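Local coordinates for protein 5-dehydro-2-deoxygluconokinase (Bacillus halodurans C-125, PDB 2QCV) that probably phosphorylates 5-dehydro-2-deoxy-D-gluconate with ATP, a late step of myo-inositol breakdown, as a PfkB-family carbohydrate kinase, at residues A20-N25 with H97-A102; N49-S54 with S78-V83; K66-Q71 with D120-Y125. All blocks are in the same frame, centred on the assembly; numbering follows the deposited sequence. Where two conformers were deposited one is given.

Contact 1. Residues A20-N25 with H97-A102; sequences ACIDLN and HKTGLA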
loop_
_atom_site.group_PDB
_atom_site.type_symbol
_atom_site.label_atom_id
_atom_site.label_comp_id
_atom_site.label_asym_id
_atom_site.label_seq_id
_atom_site.Cartn_x
_atom_site.Cartn_y
_atom_site.Cartn_z
ATOM N N ALA A 20 -13.882 18.759 -2.583
ATOM C CA ALA A 20 -13.625 19.988 -3.322
ATOM C C ALA A 20 -12.290 19.765 -4.018
ATOM O O ALA A 20 -11.277 19.461 -3.361
ATOM C CB ALA A 20 -13.567 21.201 -2.413
ATOM N N CYS A 21 -12.291 19.811 -5.351
ATOM C CA CYS A 21 -11.076 19.511 -6.076
ATOM C C CYS A 21 -10.869 20.520 -7.211
ATOM O O CYS A 21 -11.489 21.570 -7.244
ATOM C CB CYS A 21 -11.138 18.066 -6.580
ATOM S SG CYS A 21 -12.408 17.802 -7.718
ATOM N N ILE A 22 -9.941 20.204 -8.098
ATOM C CA ILE A 22 -9.651 21.036 -9.268
ATOM C C ILE A 22 -10.225 20.397 -10.514
ATOM O O ILE A 22 -9.961 19.229 -10.819
ATOM C CB ILE A 22 -8.146 21.212 -9.455
ATOM C CG1 ILE A 22 -7.548 21.917 -8.217
ATOM C CG2 ILE A 22 -7.813 22.034 -10.777
ATOM C CD1 ILE A 22 -8.097 23.327 -8.041
ATOM N N ASP A 23 -10.978 21.191 -11.256
ATOM C CA ASP A 23 -11.373 20.838 -12.610
ATOM C C ASP A 23 -10.481 21.628 -13.581
ATOM O O ASP A 23 -10.234 22.835 -13.410
ATOM C CB ASP A 23 -12.824 21.193 -12.868
ATOM C CG ASP A 23 -13.810 20.211 -12.240
ATOM O OD1 ASP A 23 -13.401 19.213 -11.614
ATOM O OD2 ASP A 23 -15.010 20.478 -12.386
ATOM N N LEU A 24 -9.991 20.925 -14.586
ATOM C CA LEU A 24 -9.182 21.508 -15.649
ATOM C C LEU A 24 -9.988 21.301 -16.929
ATOM O O LEU A 24 -10.039 20.222 -17.500
ATOM C CB LEU A 24 -7.804 20.871 -15.670
ATOM C CG LEU A 24 -6.956 21.304 -14.442
ATOM C CD1 LEU A 24 -5.840 20.340 -14.084
ATOM C CD2 LEU A 24 -6.421 22.684 -14.659
ATOM N N ASN A 25 -10.640 22.375 -17.331
ATOM C CA ASN A 25 -11.525 22.381 -18.455
ATOM C C ASN A 25 -10.853 22.776 -19.758
ATOM O O ASN A 25 -10.218 23.802 -19.848
ATOM C CB ASN A 25 -12.664 23.347 -18.171
ATOM C CG ASN A 25 -13.493 22.897 -16.987
ATOM O OD1 ASN A 25 -13.609 23.616 -15.999
ATOM N ND2 ASN A 25 -14.017 21.670 -17.055
ATOM N N HIS A 97 -0.868 14.627 0.897
ATOM C CA HIS A 97 -1.847 14.215 -0.116
ATOM C C HIS A 97 -2.218 15.341 -1.076
ATOM O O HIS A 97 -2.340 16.486 -0.683
ATOM C CB HIS A 97 -3.108 13.655 0.533
ATOM C CG HIS A 97 -2.847 12.458 1.392
ATOM N ND1 HIS A 97 -3.133 12.439 2.740
ATOM C CD2 HIS A 97 -2.293 11.253 1.101
ATOM C CE1 HIS A 97 -2.797 11.261 3.235
ATOM N NE2 HIS A 97 -2.276 10.528 2.266
ATOM N N LYS A 98 -2.375 14.985 -2.343
ATOM C CA LYS A 98 -2.687 15.913 -3.428
ATOM C C LYS A 98 -4.182 16.080 -3.620
ATOM O O LYS A 98 -4.971 15.204 -3.267
ATOM C CB LYS A 98 -2.101 15.374 -4.745
ATOM C CG LYS A 98 -0.635 15.094 -4.712
ATOM C CD LYS A 98 0.181 16.341 -4.631
ATOM C CE LYS A 98 1.664 15.965 -4.479
ATOM N NZ LYS A 98 2.484 17.149 -4.490
ATOM N N THR A 99 -4.555 17.205 -4.224
ATOM C CA THR A 99 -5.920 17.478 -4.620
ATOM C C THR A 99 -6.335 16.619 -5.793
ATOM O O THR A 99 -5.570 16.439 -6.742
ATOM C CB THR A 99 -6.065 18.980 -5.032
ATOM O OG1 THR A 99 -5.439 19.830 -4.048
ATOM C CG2 THR A 99 -7.553 19.385 -5.246
ATOM N N GLY A 100 -7.546 16.072 -5.766
ATOM C CA GLY A 100 -8.008 15.371 -6.969
ATOM C C GLY A 100 -8.126 16.305 -8.153
ATOM O O GLY A 100 -8.319 17.518 -7.989
ATOM N N LEU A 101 -7.982 15.756 -9.351
ATOM C CA LEU A 101 -7.978 16.543 -10.594
ATOM C C LEU A 101 -8.912 15.892 -11.587
ATOM O O LEU A 101 -8.895 14.661 -11.772
ATOM C CB LEU A 101 -6.585 16.573 -11.256
ATOM C CG LEU A 101 -5.412 17.152 -10.472
ATOM C CD1 LEU A 101 -4.069 16.968 -11.231
ATOM C CD2 LEU A 101 -5.667 18.615 -10.163
ATOM N N ALA A 102 -9.721 16.711 -12.238
ATOM C CA ALA A 102 -10.569 16.220 -13.321
ATOM C C ALA A 102 -10.203 16.990 -14.585
ATOM O O ALA A 102 -10.458 18.175 -14.661
ATOM C CB ALA A 102 -12.044 16.418 -12.954
#
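Ala102 O is gripped twice from the other strand: the backbone Leu24 N lies 2.8 Å from Ala102 O in an almost perfectly straight bond (178° at the hydrogen, in the carbonyl plane), and the Asp23 CA-H adds a softer contact. The same residue also donates: Ala102 N to Ile22 O, two residues before Leu24, at 2.9 Å and nearly along the C=O axis, while the Leu101 CA-H closes on the same oxygen. A third rung, Ile22 N to Gly100 O at 3.1 Å, starts the ladder before 97-102 has become regular strand, and brings Cys21 CB within 3.2 Å of Gly100 O.

On one face Ile22 and Leu101 run side by side, pointing the same way, with Leu101 CD2 3.7 Å from Ile22 CB. Thr99 has CG2 anti to its backbone N, which puts this methyl against the incoming chain, 3.6 Å from Cys21 CA, and crosses Ile22 obliquely. On the other face Ala102 CB meets the carboxylate oxygen Asp23 OD1 at 3.4 Å.

Leu101 and Leu24 pack on Leu101 and Phe103 of the second subunit, while Ile22 touches Phe75 of helix 71-82. This parallel pairing forms the middle of a four-stranded sheet, the small lid sheet of ribokinase-like kinases, which in family relatives covers the sugar site and can join subunits.

Contact 2. Residues N49-S54 with S78-V83; sequences NIVIGS and SYMRGV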
loop_
_atom_site.group_PDB
_atom_site.type_symbol
_atom_site.label_atom_id
_atom_site.label_comp_id
_atom_site.label_asym_id
_atom_site.label_seq_id
_atom_site.Cartn_x
_atom_site.Cartn_y
_atom_site.Cartn_z
ATOM N N ASN A 49 -19.348 22.006 -5.917
ATOM C CA ASN A 49 -20.173 22.626 -6.939
ATOM C C ASN A 49 -21.550 22.986 -6.407
ATOM O O ASN A 49 -22.120 24.024 -6.764
ATOM C CB ASN A 49 -20.377 21.671 -8.129
ATOM C CG ASN A 49 -19.172 21.512 -8.958
ATOM O OD1 ASN A 49 -18.241 22.344 -8.929
ATOM N ND2 ASN A 49 -19.150 20.404 -9.730
ATOM N N ILE A 50 -22.108 22.103 -5.587
ATOM C CA ILE A 50 -23.460 22.329 -5.064
ATOM C C ILE A 50 -23.429 23.558 -4.132
ATOM O O ILE A 50 -24.297 24.426 -4.227
ATOM C CB ILE A 50 -24.040 21.083 -4.348
ATOM C CG1 ILE A 50 -24.304 19.983 -5.376
ATOM C CG2 ILE A 50 -25.377 21.421 -3.597
ATOM C CD1 ILE A 50 -24.702 18.622 -4.753
ATOM N N VAL A 51 -22.438 23.654 -3.259
ATOM C CA VAL A 51 -22.379 24.836 -2.370
ATOM C C VAL A 51 -22.020 26.135 -3.096
ATOM O O VAL A 51 -22.542 27.176 -2.744
ATOM C CB VAL A 51 -21.534 24.686 -1.082
ATOM C CG1 VAL A 51 -22.128 23.544 -0.194
ATOM C CG2 VAL A 51 -20.035 24.523 -1.363
ATOM N N ILE A 52 -21.160 26.077 -4.098
ATOM C CA ILE A 52 -20.845 27.260 -4.900
ATOM C C ILE A 52 -22.085 27.712 -5.685
ATOM O O ILE A 52 -22.435 28.913 -5.744
ATOM C CB ILE A 52 -19.686 26.981 -5.861
ATOM C CG1 ILE A 52 -18.361 26.725 -5.098
ATOM C CG2 ILE A 52 -19.479 28.194 -6.837
ATOM C CD1 ILE A 52 -17.198 26.103 -5.972
ATOM N N GLY A 53 -22.790 26.759 -6.286
ATOM C CA GLY A 53 -24.034 27.088 -6.962
ATOM C C GLY A 53 -25.085 27.667 -6.017
ATOM O O GLY A 53 -25.818 28.601 -6.348
ATOM N N SER A 54 -25.206 27.085 -4.836
ATOM C CA SER A 54 -26.131 27.564 -3.840
ATOM C C SER A 54 -25.831 29.001 -3.422
ATOM O O SER A 54 -26.762 29.802 -3.255
ATOM C CB SER A 54 -26.105 26.662 -2.588
ATOM O OG SER A 54 -26.580 25.360 -2.918
ATOM N N SER A 78 -9.690 29.893 -1.207
ATOM C CA SER A 78 -9.843 31.291 -1.541
ATOM C C SER A 78 -11.016 31.558 -2.471
ATOM O O SER A 78 -11.726 32.559 -2.306
ATOM C CB SER A 78 -8.538 31.833 -2.123
ATOM O OG SER A 78 -7.516 31.680 -1.154
ATOM N N TYR A 79 -11.213 30.675 -3.454
ATOM C CA TYR A 79 -12.329 30.780 -4.375
ATOM C C TYR A 79 -13.676 30.603 -3.654
ATOM O O TYR A 79 -14.596 31.412 -3.816
ATOM C CB TYR A 79 -12.236 29.734 -5.499
ATOM C CG TYR A 79 -13.366 29.922 -6.490
ATOM C CD1 TYR A 79 -13.265 30.845 -7.518
ATOM C CD2 TYR A 79 -14.556 29.239 -6.354
ATOM C CE1 TYR A 79 -14.319 31.056 -8.396
ATOM C CE2 TYR A 79 -15.609 29.449 -7.219
ATOM C CZ TYR A 79 -15.483 30.370 -8.234
ATOM O OH TYR A 79 -16.533 30.555 -9.106
HETATM N N MSE A 80 -13.819 29.514 -2.896
HETATM C CA MSE A 80 -15.057 29.285 -2.163
HETATM C C MSE A 80 -15.386 30.436 -1.218
HETATM O O MSE A 80 -16.519 30.899 -1.184
HETATM C CB MSE A 80 -14.961 27.945 -1.430
HETATM C CG MSE A 80 -14.880 26.806 -2.415
HETATM SE SE MSE A 80 -14.790 25.039 -1.522
HETATM C CE MSE A 80 -16.682 24.807 -1.425
ATOM N N ARG A 81 -14.395 30.913 -0.469
ATOM C CA ARG A 81 -14.568 32.052 0.404
ATOM C C ARG A 81 -14.982 33.295 -0.387
ATOM O O ARG A 81 -15.867 34.050 0.024
ATOM C CB ARG A 81 -13.286 32.338 1.175
ATOM C CG ARG A 81 -13.395 33.574 2.070
ATOM C CD ARG A 81 -12.391 33.547 3.174
ATOM N NE ARG A 81 -11.076 33.151 2.691
ATOM C CZ ARG A 81 -10.211 33.947 2.080
ATOM N NH1 ARG A 81 -10.488 35.225 1.873
ATOM N NH2 ARG A 81 -9.047 33.448 1.670
ATOM N N GLY A 82 -14.362 33.480 -1.540
ATOM C CA GLY A 82 -14.632 34.648 -2.367
ATOM C C GLY A 82 -16.030 34.644 -2.948
ATOM O O GLY A 82 -16.548 35.700 -3.250
ATOM N N VAL A 83 -16.651 33.471 -3.138
ATOM C CA VAL A 83 -18.031 33.419 -3.602
ATOM C C VAL A 83 -19.055 33.267 -2.459
ATOM O O VAL A 83 -20.256 33.066 -2.702
ATOM C CB VAL A 83 -18.287 32.330 -4.678
ATOM C CG1 VAL A 83 -17.439 32.589 -5.849
ATOM C CG2 VAL A 83 -18.057 30.897 -4.133
#
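All the contacts between segments 49-54 and 78-83 are apolar; no hydrogen bond crosses. The tightest is methyl to methyl: selenomethionine Met80, bent at its last torsion (chi3 88°), brings CE to 3.4 Å from Val51 CG2, closer than usual van der Waals contact. Ile52 buries the most surface and touches Tyr79, Met80 and Val83. Its CD1 meets the Tyr79 ring at the edge, near the ring plane, 3.9 Å from CE2, with the two side chains crossing at about a right angle. Its other branch, CG2, reaches Val83 CG2 at 4.1 Å, just where the second helix ends.

The helices run roughly parallel, 30° between directions with axes 10.5 Å apart, as neighbouring helices do on one face of the largely parallel main sheet of a Rossmann-like fold. Strand 61-67 follows the first helix and precedes the second, and its Phe63 touches both Val51 and Met80.

The polar bonds inside the segments stay within one helix. Ile50 O accepts from Ser54 N and also from Ser54 OG, which lies 2.8 Å from Ile50 O and above the carbonyl plane, so the hydroxyl folds back onto its own helix. Just past the segment, Ser55 OG of the first helix bonds Val83 O, a polar link that does bridge the pair.

Contact 3. Residues K66-Q71 with D120-Y125; sequences KIADDQ and DVADLY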
loop_
_atom_site.group_PDB
_atom_site.type_symbol
_atom_site.label_atom_id
_atom_site.label_comp_id
_atom_site.label_asym_id
_atom_site.label_seq_id
_atom_site.Cartn_x
_atom_site.Cartn_y
_atom_site.Cartn_z
ATOM N N LYS A 66 -11.542 18.135 3.274
ATOM C CA LYS A 66 -10.101 18.201 3.394
ATOM C C LYS A 66 -9.486 18.619 2.080
ATOM O O LYS A 66 -9.895 18.153 1.001
ATOM C CB LYS A 66 -9.542 16.887 3.867
ATOM C CG LYS A 66 -8.025 16.842 4.020
ATOM C CD LYS A 66 -7.533 15.684 4.891
ATOM C CE LYS A 66 -7.679 15.980 6.398
ATOM N NZ LYS A 66 -7.301 14.768 7.238
ATOM N N ILE A 67 -8.527 19.530 2.202
ATOM C CA ILE A 67 -7.825 20.114 1.057
ATOM C C ILE A 67 -6.296 19.943 1.223
ATOM O O ILE A 67 -5.786 19.793 2.329
ATOM C CB ILE A 67 -8.180 21.622 0.872
ATOM C CG1 ILE A 67 -7.844 22.445 2.123
ATOM C CG2 ILE A 67 -9.648 21.794 0.454
ATOM C CD1 ILE A 67 -7.988 23.998 1.995
ATOM N N ALA A 68 -5.579 19.971 0.110
ATOM C CA ALA A 68 -4.112 19.816 0.099
ATOM C C ALA A 68 -3.429 21.072 0.648
ATOM O O ALA A 68 -3.956 22.179 0.582
ATOM C CB ALA A 68 -3.634 19.522 -1.347
ATOM N N ASP A 69 -2.260 20.879 1.213
ATOM C CA ASP A 69 -1.414 21.968 1.694
ATOM C C ASP A 69 -0.534 22.461 0.575
ATOM O O ASP A 69 0.698 22.292 0.610
ATOM C CB ASP A 69 -0.563 21.435 2.826
ATOM C CG ASP A 69 0.171 22.512 3.571
ATOM O OD1 ASP A 69 -0.223 23.691 3.491
ATOM O OD2 ASP A 69 1.162 22.155 4.217
ATOM N N ASP A 70 -1.159 23.072 -0.406
ATOM C CA ASP A 70 -0.477 23.554 -1.592
ATOM C C ASP A 70 -1.319 24.579 -2.329
ATOM O O ASP A 70 -2.400 24.980 -1.860
ATOM C CB ASP A 70 -0.060 22.384 -2.496
ATOM C CG ASP A 70 -1.233 21.620 -3.112
ATOM O OD1 ASP A 70 -2.335 22.147 -3.343
ATOM O OD2 ASP A 70 -1.033 20.425 -3.396
ATOM N N GLN A 71 -0.831 25.015 -3.493
ATOM C CA GLN A 71 -1.525 26.062 -4.266
ATOM C C GLN A 71 -2.896 25.660 -4.756
ATOM O O GLN A 71 -3.768 26.508 -4.923
ATOM C CB GLN A 71 -0.696 26.526 -5.456
ATOM C CG GLN A 71 0.660 27.108 -5.051
ATOM C CD GLN A 71 1.777 26.106 -5.049
ATOM O OE1 GLN A 71 1.594 24.959 -4.670
ATOM N NE2 GLN A 71 2.983 26.556 -5.452
ATOM N N ASP A 120 -5.655 8.295 -3.491
ATOM C CA ASP A 120 -5.067 8.875 -2.276
ATOM C C ASP A 120 -5.117 10.383 -2.266
ATOM O O ASP A 120 -4.221 11.055 -1.750
ATOM C CB ASP A 120 -3.636 8.383 -2.064
ATOM C CG ASP A 120 -3.597 6.919 -1.698
ATOM O OD1 ASP A 120 -4.507 6.454 -0.966
ATOM O OD2 ASP A 120 -2.674 6.229 -2.152
ATOM N N VAL A 121 -6.198 10.919 -2.796
ATOM C CA VAL A 121 -6.353 12.363 -2.813
ATOM C C VAL A 121 -6.770 12.875 -1.435
ATOM O O VAL A 121 -7.354 12.115 -0.625
ATOM C CB VAL A 121 -7.297 12.843 -3.960
ATOM C CG1 VAL A 121 -6.614 12.607 -5.286
ATOM C CG2 VAL A 121 -8.744 12.290 -3.906
ATOM N N ALA A 122 -6.445 14.144 -1.169
ATOM C CA ALA A 122 -6.679 14.769 0.115
ATOM C C ALA A 122 -8.134 14.618 0.596
ATOM O O ALA A 122 -8.360 14.393 1.778
ATOM C CB ALA A 122 -6.278 16.243 0.074
ATOM N N ASP A 123 -9.117 14.781 -0.288
ATOM C CA ASP A 123 -10.514 14.801 0.189
ATOM C C ASP A 123 -10.962 13.491 0.834
ATOM O O ASP A 123 -11.883 13.496 1.640
ATOM C CB ASP A 123 -11.479 15.257 -0.870
ATOM C CG ASP A 123 -11.584 14.291 -2.048
ATOM O OD1 ASP A 123 -12.264 13.266 -1.917
ATOM O OD2 ASP A 123 -11.070 14.627 -3.122
ATOM N N LEU A 124 -10.289 12.403 0.480
ATOM C CA LEU A 124 -10.626 11.082 0.991
ATOM C C LEU A 124 -10.055 10.836 2.379
ATOM O O LEU A 124 -10.456 9.879 3.017
ATOM C CB LEU A 124 -10.148 9.990 0.021
ATOM C CG LEU A 124 -10.833 9.975 -1.359
ATOM C CD1 LEU A 124 -10.157 8.895 -2.263
ATOM C CD2 LEU A 124 -12.305 9.759 -1.208
ATOM N N TYR A 125 -9.164 11.711 2.854
ATOM C CA TYR A 125 -8.582 11.611 4.184
ATOM C C TYR A 125 -9.294 12.440 5.253
ATOM O O TYR A 125 -8.817 12.520 6.364
ATOM C CB TYR A 125 -7.083 11.954 4.115
ATOM C CG TYR A 125 -6.361 10.819 3.460
ATOM C CD1 TYR A 125 -5.994 9.717 4.219
ATOM C CD2 TYR A 125 -6.165 10.773 2.080
ATOM C CE1 TYR A 125 -5.403 8.636 3.659
ATOM C CE2 TYR A 125 -5.539 9.668 1.486
ATOM C CZ TYR A 125 -5.172 8.605 2.289
ATOM O OH TYR A 125 -4.552 7.497 1.775
HETATM O O HOH W 1 -13.080 15.898 2.117
#
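The C-terminal end of strand 61-67, part of the main sheet of this ribokinase-like fold, meets a 3-10 turn at 122-124 in the loop that follows lid strand 111-117. Lys66 carries most of the contact. Its chain leaves the strand with CG anti to the backbone N and lays CG 3.3 Å from Ala122 O. CD comes 3.8 Å from Tyr125 CB, and the bend at chi3 (-80°) then turns CE and NZ toward Tyr125 O. At the tip, NZ donates to Tyr125 O at 2.8 Å, coming from well above the carbonyl plane (56° out of it), and forms a salt bridge with Glu130; the buried ammonium is thus held by a backbone oxygen and a carboxylate, which would be expected to favour its charged form. Farther along, Ala122 CB presses on the backbone, 3.8 Å from Ala68 N.

Asp123 meets the strand by its backbone, with its CA-H toward Lys66 O, while its carboxylate turns away to a salt bridge with Arg19. Within the loop, Tyr125 OH donates to Asp120 OD1 from above the carboxylate plane, tying the ring's far end back to a residue ahead of the turn. A water completes the joint, accepting from Lys66 N at 3.0 Å and lying 2.7 Å from Asp123 O.

Along the chain the six segments come in the order 20-25, 49-54, 66-71, 78-83, 97-102, 120-125, so both segments of contact 2 fall between those of contact 1, while contact 3 alternates with each of the others. Contact 1 lies within the lid sheet and contact 2 between helices on the main sheet, centres about 15 Å apart; they touch where Ala20 CB lies 4.1 Å from Met80 SE. Contact 3 joins main sheet to the loop after the lid, about 9 Å from contact 1 between centres; Lys98 O and Ala122 N probably hydrogen-bond, and the second subunit touches both contacts. Strand 61-67 of contact 3 comes between contact 2's helices in sequence, yet these contacts do not touch.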